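Local coordinates for protein putative amidohydrolase/peptidase (Burkholderia cenocepacia, PDB 4WJB) that probably hydrolyses carbon-nitrogen bonds other than peptide bonds, as a zinc-dependent amidohydrolase of the peptidase M20 family, at residues A[50-53]-A[54-58]. Sequence-based numbering, arbitrary orientation.
Sequences LDRE and SRDLF
Three groups grip OD2 of D51: NE of R55, a water, and the backbone N-H of L47 just ahead of the helix. The N-H of R55 NE reaches D51 OD2 at 3.1 Å in a salt bridge that is moderately bent, 150° at the hydrogen. It comes from above the carboxylate, the two flat groups being almost perpendicular, 83° apart. D51 sends its CG anti to the backbone N (chi1 -174°), and R55 swings CG the other way, beside its own N, before running extended to NE; the two side chains thus converge one turn apart. The water completes a small ring: it donates to D51 OD2 and accepts from R55 NH2 at 3.1 Å, in the plane of the guanidinium. This is an i to i+4 Asp-Arg pair near the start of helix 49-64, with the acid on the N-terminal side, where the helix dipole would favour a negative charge. T48 OG1 also bonds the backbone N of D51. Arginine suits its buried place because its other nitrogens have partners too: NH1 bonds G75 O and NH2 bonds T139 OG1, while Y185 adds a cation-pi contact, joining the helix to the turn between strands 68-71 and 77-81 and to the end of strand 133-138 in the catalytic domain, near zinc-binding E141. A second water donates to D51 OD1 and is linked to S54 OG by a weak hydrogen bond of 3.3 Å; the small hydroxyl of S54 fits a buried face against M31 and R44. Beneath the side chains, R55 N donates to D51 O at 2.8 Å. On the outer face R52 and D56 lie side by side without a salt bridge, NE to OD2 being 4.6 Å, and D56 OD1 bonds Y185 OH instead.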
ATOM      1  N   LEU A  50      -8.009  25.681  29.903  1.00 21.81           N
ATOM      2  CA  LEU A  50      -6.977  26.461  29.228  1.00 22.96           C
ATOM      3  C   LEU A  50      -7.580  27.360  28.153  1.00 20.15           C
ATOM      4  O   LEU A  50      -7.149  28.501  27.973  1.00 20.68           O
ATOM      5  CB  LEU A  50      -5.918  25.536  28.620  1.00 24.36           C
ATOM      6  CG  LEU A  50      -4.985  24.884  29.643  1.00 29.43           C
ATOM      7  CD1 LEU A  50      -4.133  23.804  28.991  1.00 31.43           C
ATOM      8  CD2 LEU A  50      -4.102  25.932  30.316  1.00 30.95           C
ATOM      9  N   ASP A  51      -8.572  26.844  27.432  1.00 19.79           N
ATOM     10  CA  ASP A  51      -9.285  27.645  26.445  1.00 18.98           C
ATOM     11  C   ASP A  51     -10.027  28.786  27.145  1.00 17.85           C
ATOM     12  O   ASP A  51     -10.024  29.927  26.681  1.00 15.20           O
ATOM     13  CB  ASP A  51     -10.266  26.781  25.646  1.00 18.35           C
ATOM     14  CG  ASP A  51     -10.927  27.545  24.512  1.00 21.77           C
ATOM     15  OD1 ASP A  51     -10.309  28.512  24.014  1.00 24.01           O
ATOM     16  OD2 ASP A  51     -12.055  27.179  24.108  1.00 21.52           O
ATOM     17  N   ARG A  52     -10.664  28.450  28.263  1.00 18.51           N
ATOM     18  CA  ARG A  52     -11.385  29.418  29.086  1.00 20.27           C
ATOM     19  C   ARG A  52     -10.468  30.544  29.566  1.00 19.84           C
ATOM     20  O   ARG A  52     -10.835  31.721  29.516  1.00 18.89           O
ATOM     21  CB  ARG A  52     -12.022  28.705  30.285  1.00 22.43           C
ATOM     22  CG  ARG A  52     -12.726  29.611  31.294  1.00 27.11           C
ATOM     23  CD  ARG A  52     -12.813  28.891  32.631  1.00 31.72           C
ATOM     24  NE  ARG A  52     -14.012  29.220  33.392  1.00 35.78           N
ATOM     25  CZ  ARG A  52     -14.535  28.430  34.328  1.00 39.24           C
ATOM     26  NH1 ARG A  52     -13.966  27.259  34.606  1.00 40.32           N
ATOM     27  NH2 ARG A  52     -15.631  28.805  34.981  1.00 39.67           N
ATOM     28  N   GLU A  53      -9.280  30.175  30.037  1.00 19.28           N
ATOM     29  CA  GLU A  53      -8.311  31.158  30.503  1.00 21.36           C
ATOM     30  C   GLU A  53      -7.918  32.089  29.365  1.00 20.04           C
ATOM     31  O   GLU A  53      -7.808  33.300  29.550  1.00 17.81           O
ATOM     32  CB  GLU A  53      -7.070  30.478  31.083  1.00 23.36           C
ATOM     33  CG  GLU A  53      -6.048  31.463  31.628  1.00 27.44           C
ATOM     34  CD  GLU A  53      -4.803  30.787  32.169  1.00 33.15           C
ATOM     35  OE1 GLU A  53      -4.747  29.536  32.174  1.00 35.35           O
ATOM     36  OE2 GLU A  53      -3.882  31.514  32.594  1.00 32.45           O
ATOM     37  N   SER A  54      -7.722  31.510  28.185  1.00 20.37           N
ATOM     38  CA  SER A  54      -7.380  32.277  26.994  1.00 22.00           C
ATOM     39  C   SER A  54      -8.505  33.234  26.605  1.00 19.40           C
ATOM     40  O   SER A  54      -8.268  34.396  26.254  1.00 18.94           O
ATOM     41  CB  SER A  54      -7.068  31.333  25.830  1.00 24.02           C
ATOM     42  OG  SER A  54      -6.771  32.072  24.661  1.00 29.62           O
ATOM     43  N   ARG A  55      -9.734  32.734  26.663  1.00 18.52           N
ATOM     44  CA  ARG A  55     -10.909  33.548  26.362  1.00 19.66           C
ATOM     45  C   ARG A  55     -11.045  34.701  27.360  1.00 16.85           C
ATOM     46  O   ARG A  55     -11.285  35.848  26.978  1.00 16.32           O
ATOM     47  CB  ARG A  55     -12.172  32.681  26.373  1.00 19.76           C
ATOM     48  CG  ARG A  55     -12.279  31.703  25.201  1.00 20.88           C
ATOM     49  CD  ARG A  55     -13.251  30.564  25.509  1.00 21.33           C
ATOM     50  NE  ARG A  55     -13.639  29.851  24.294  1.00 21.42           N
ATOM     51  CZ  ARG A  55     -14.773  30.068  23.640  1.00 22.05           C
ATOM     52  NH1 ARG A  55     -15.638  30.973  24.090  1.00 21.18           N
ATOM     53  NH2 ARG A  55     -15.046  29.386  22.537  1.00 21.62           N
ATOM     54  N   ASP A  56     -10.888  34.386  28.640  1.00 15.96           N
ATOM     55  CA  ASP A  56     -11.005  35.386  29.701  1.00 17.93           C
ATOM     56  C   ASP A  56      -9.982  36.506  29.548  1.00 19.01           C
ATOM     57  O   ASP A  56     -10.278  37.676  29.817  1.00 17.16           O
ATOM     58  CB  ASP A  56     -10.839  34.740  31.080  1.00 20.27           C
ATOM     59  CG  ASP A  56     -12.038  33.906  31.487  1.00 22.65           C
ATOM     60  OD1 ASP A  56     -13.086  34.000  30.818  1.00 22.80           O
ATOM     61  OD2 ASP A  56     -11.932  33.167  32.490  1.00 25.07           O
ATOM     62  N   LEU A  57      -8.772  36.137  29.141  1.00 18.86           N
ATOM     63  CA  LEU A  57      -7.696  37.108  28.960  1.00 18.30           C
ATOM     64  C   LEU A  57      -7.987  38.031  27.779  1.00 20.16           C
ATOM     65  O   LEU A  57      -7.776  39.241  27.860  1.00 19.22           O
ATOM     66  CB  LEU A  57      -6.355  36.397  28.758  1.00 17.68           C
ATOM     67  CG  LEU A  57      -5.113  37.285  28.792  1.00 18.41           C
ATOM     68  CD1 LEU A  57      -5.066  38.035  30.108  1.00 20.63           C
ATOM     69  CD2 LEU A  57      -3.854  36.448  28.620  1.00 19.15           C
ATOM     70  N   PHE A  58      -8.477  37.461  26.684  1.00 18.86           N
ATOM     71  CA  PHE A  58      -8.858  38.264  25.528  1.00 17.71           C
ATOM     72  C   PHE A  58      -9.972  39.235  25.901  1.00 16.78           C
ATOM     73  O   PHE A  58      -9.938  40.417  25.553  1.00 17.19           O
ATOM     74  CB  PHE A  58      -9.308  37.372  24.365  1.00 16.09           C
ATOM     75  CG  PHE A  58      -9.947  38.133  23.240  1.00 15.49           C
ATOM     76  CD1 PHE A  58      -9.168  38.798  22.314  1.00 15.02           C
ATOM     77  CD2 PHE A  58     -11.329  38.202  23.126  1.00 16.30           C
ATOM     78  CE1 PHE A  58      -9.755  39.516  21.277  1.00 16.62           C
ATOM     79  CE2 PHE A  58     -11.920  38.915  22.094  1.00 16.88           C
ATOM     80  CZ  PHE A  58     -11.127  39.572  21.168  1.00 16.57           C
TER
HETATM   81  O   HOH W   1     -12.897  27.390  21.534  1.00 20.66           O
HETATM   82  O   HOH W   2      -7.788  29.147  23.388  1.00 30.86           O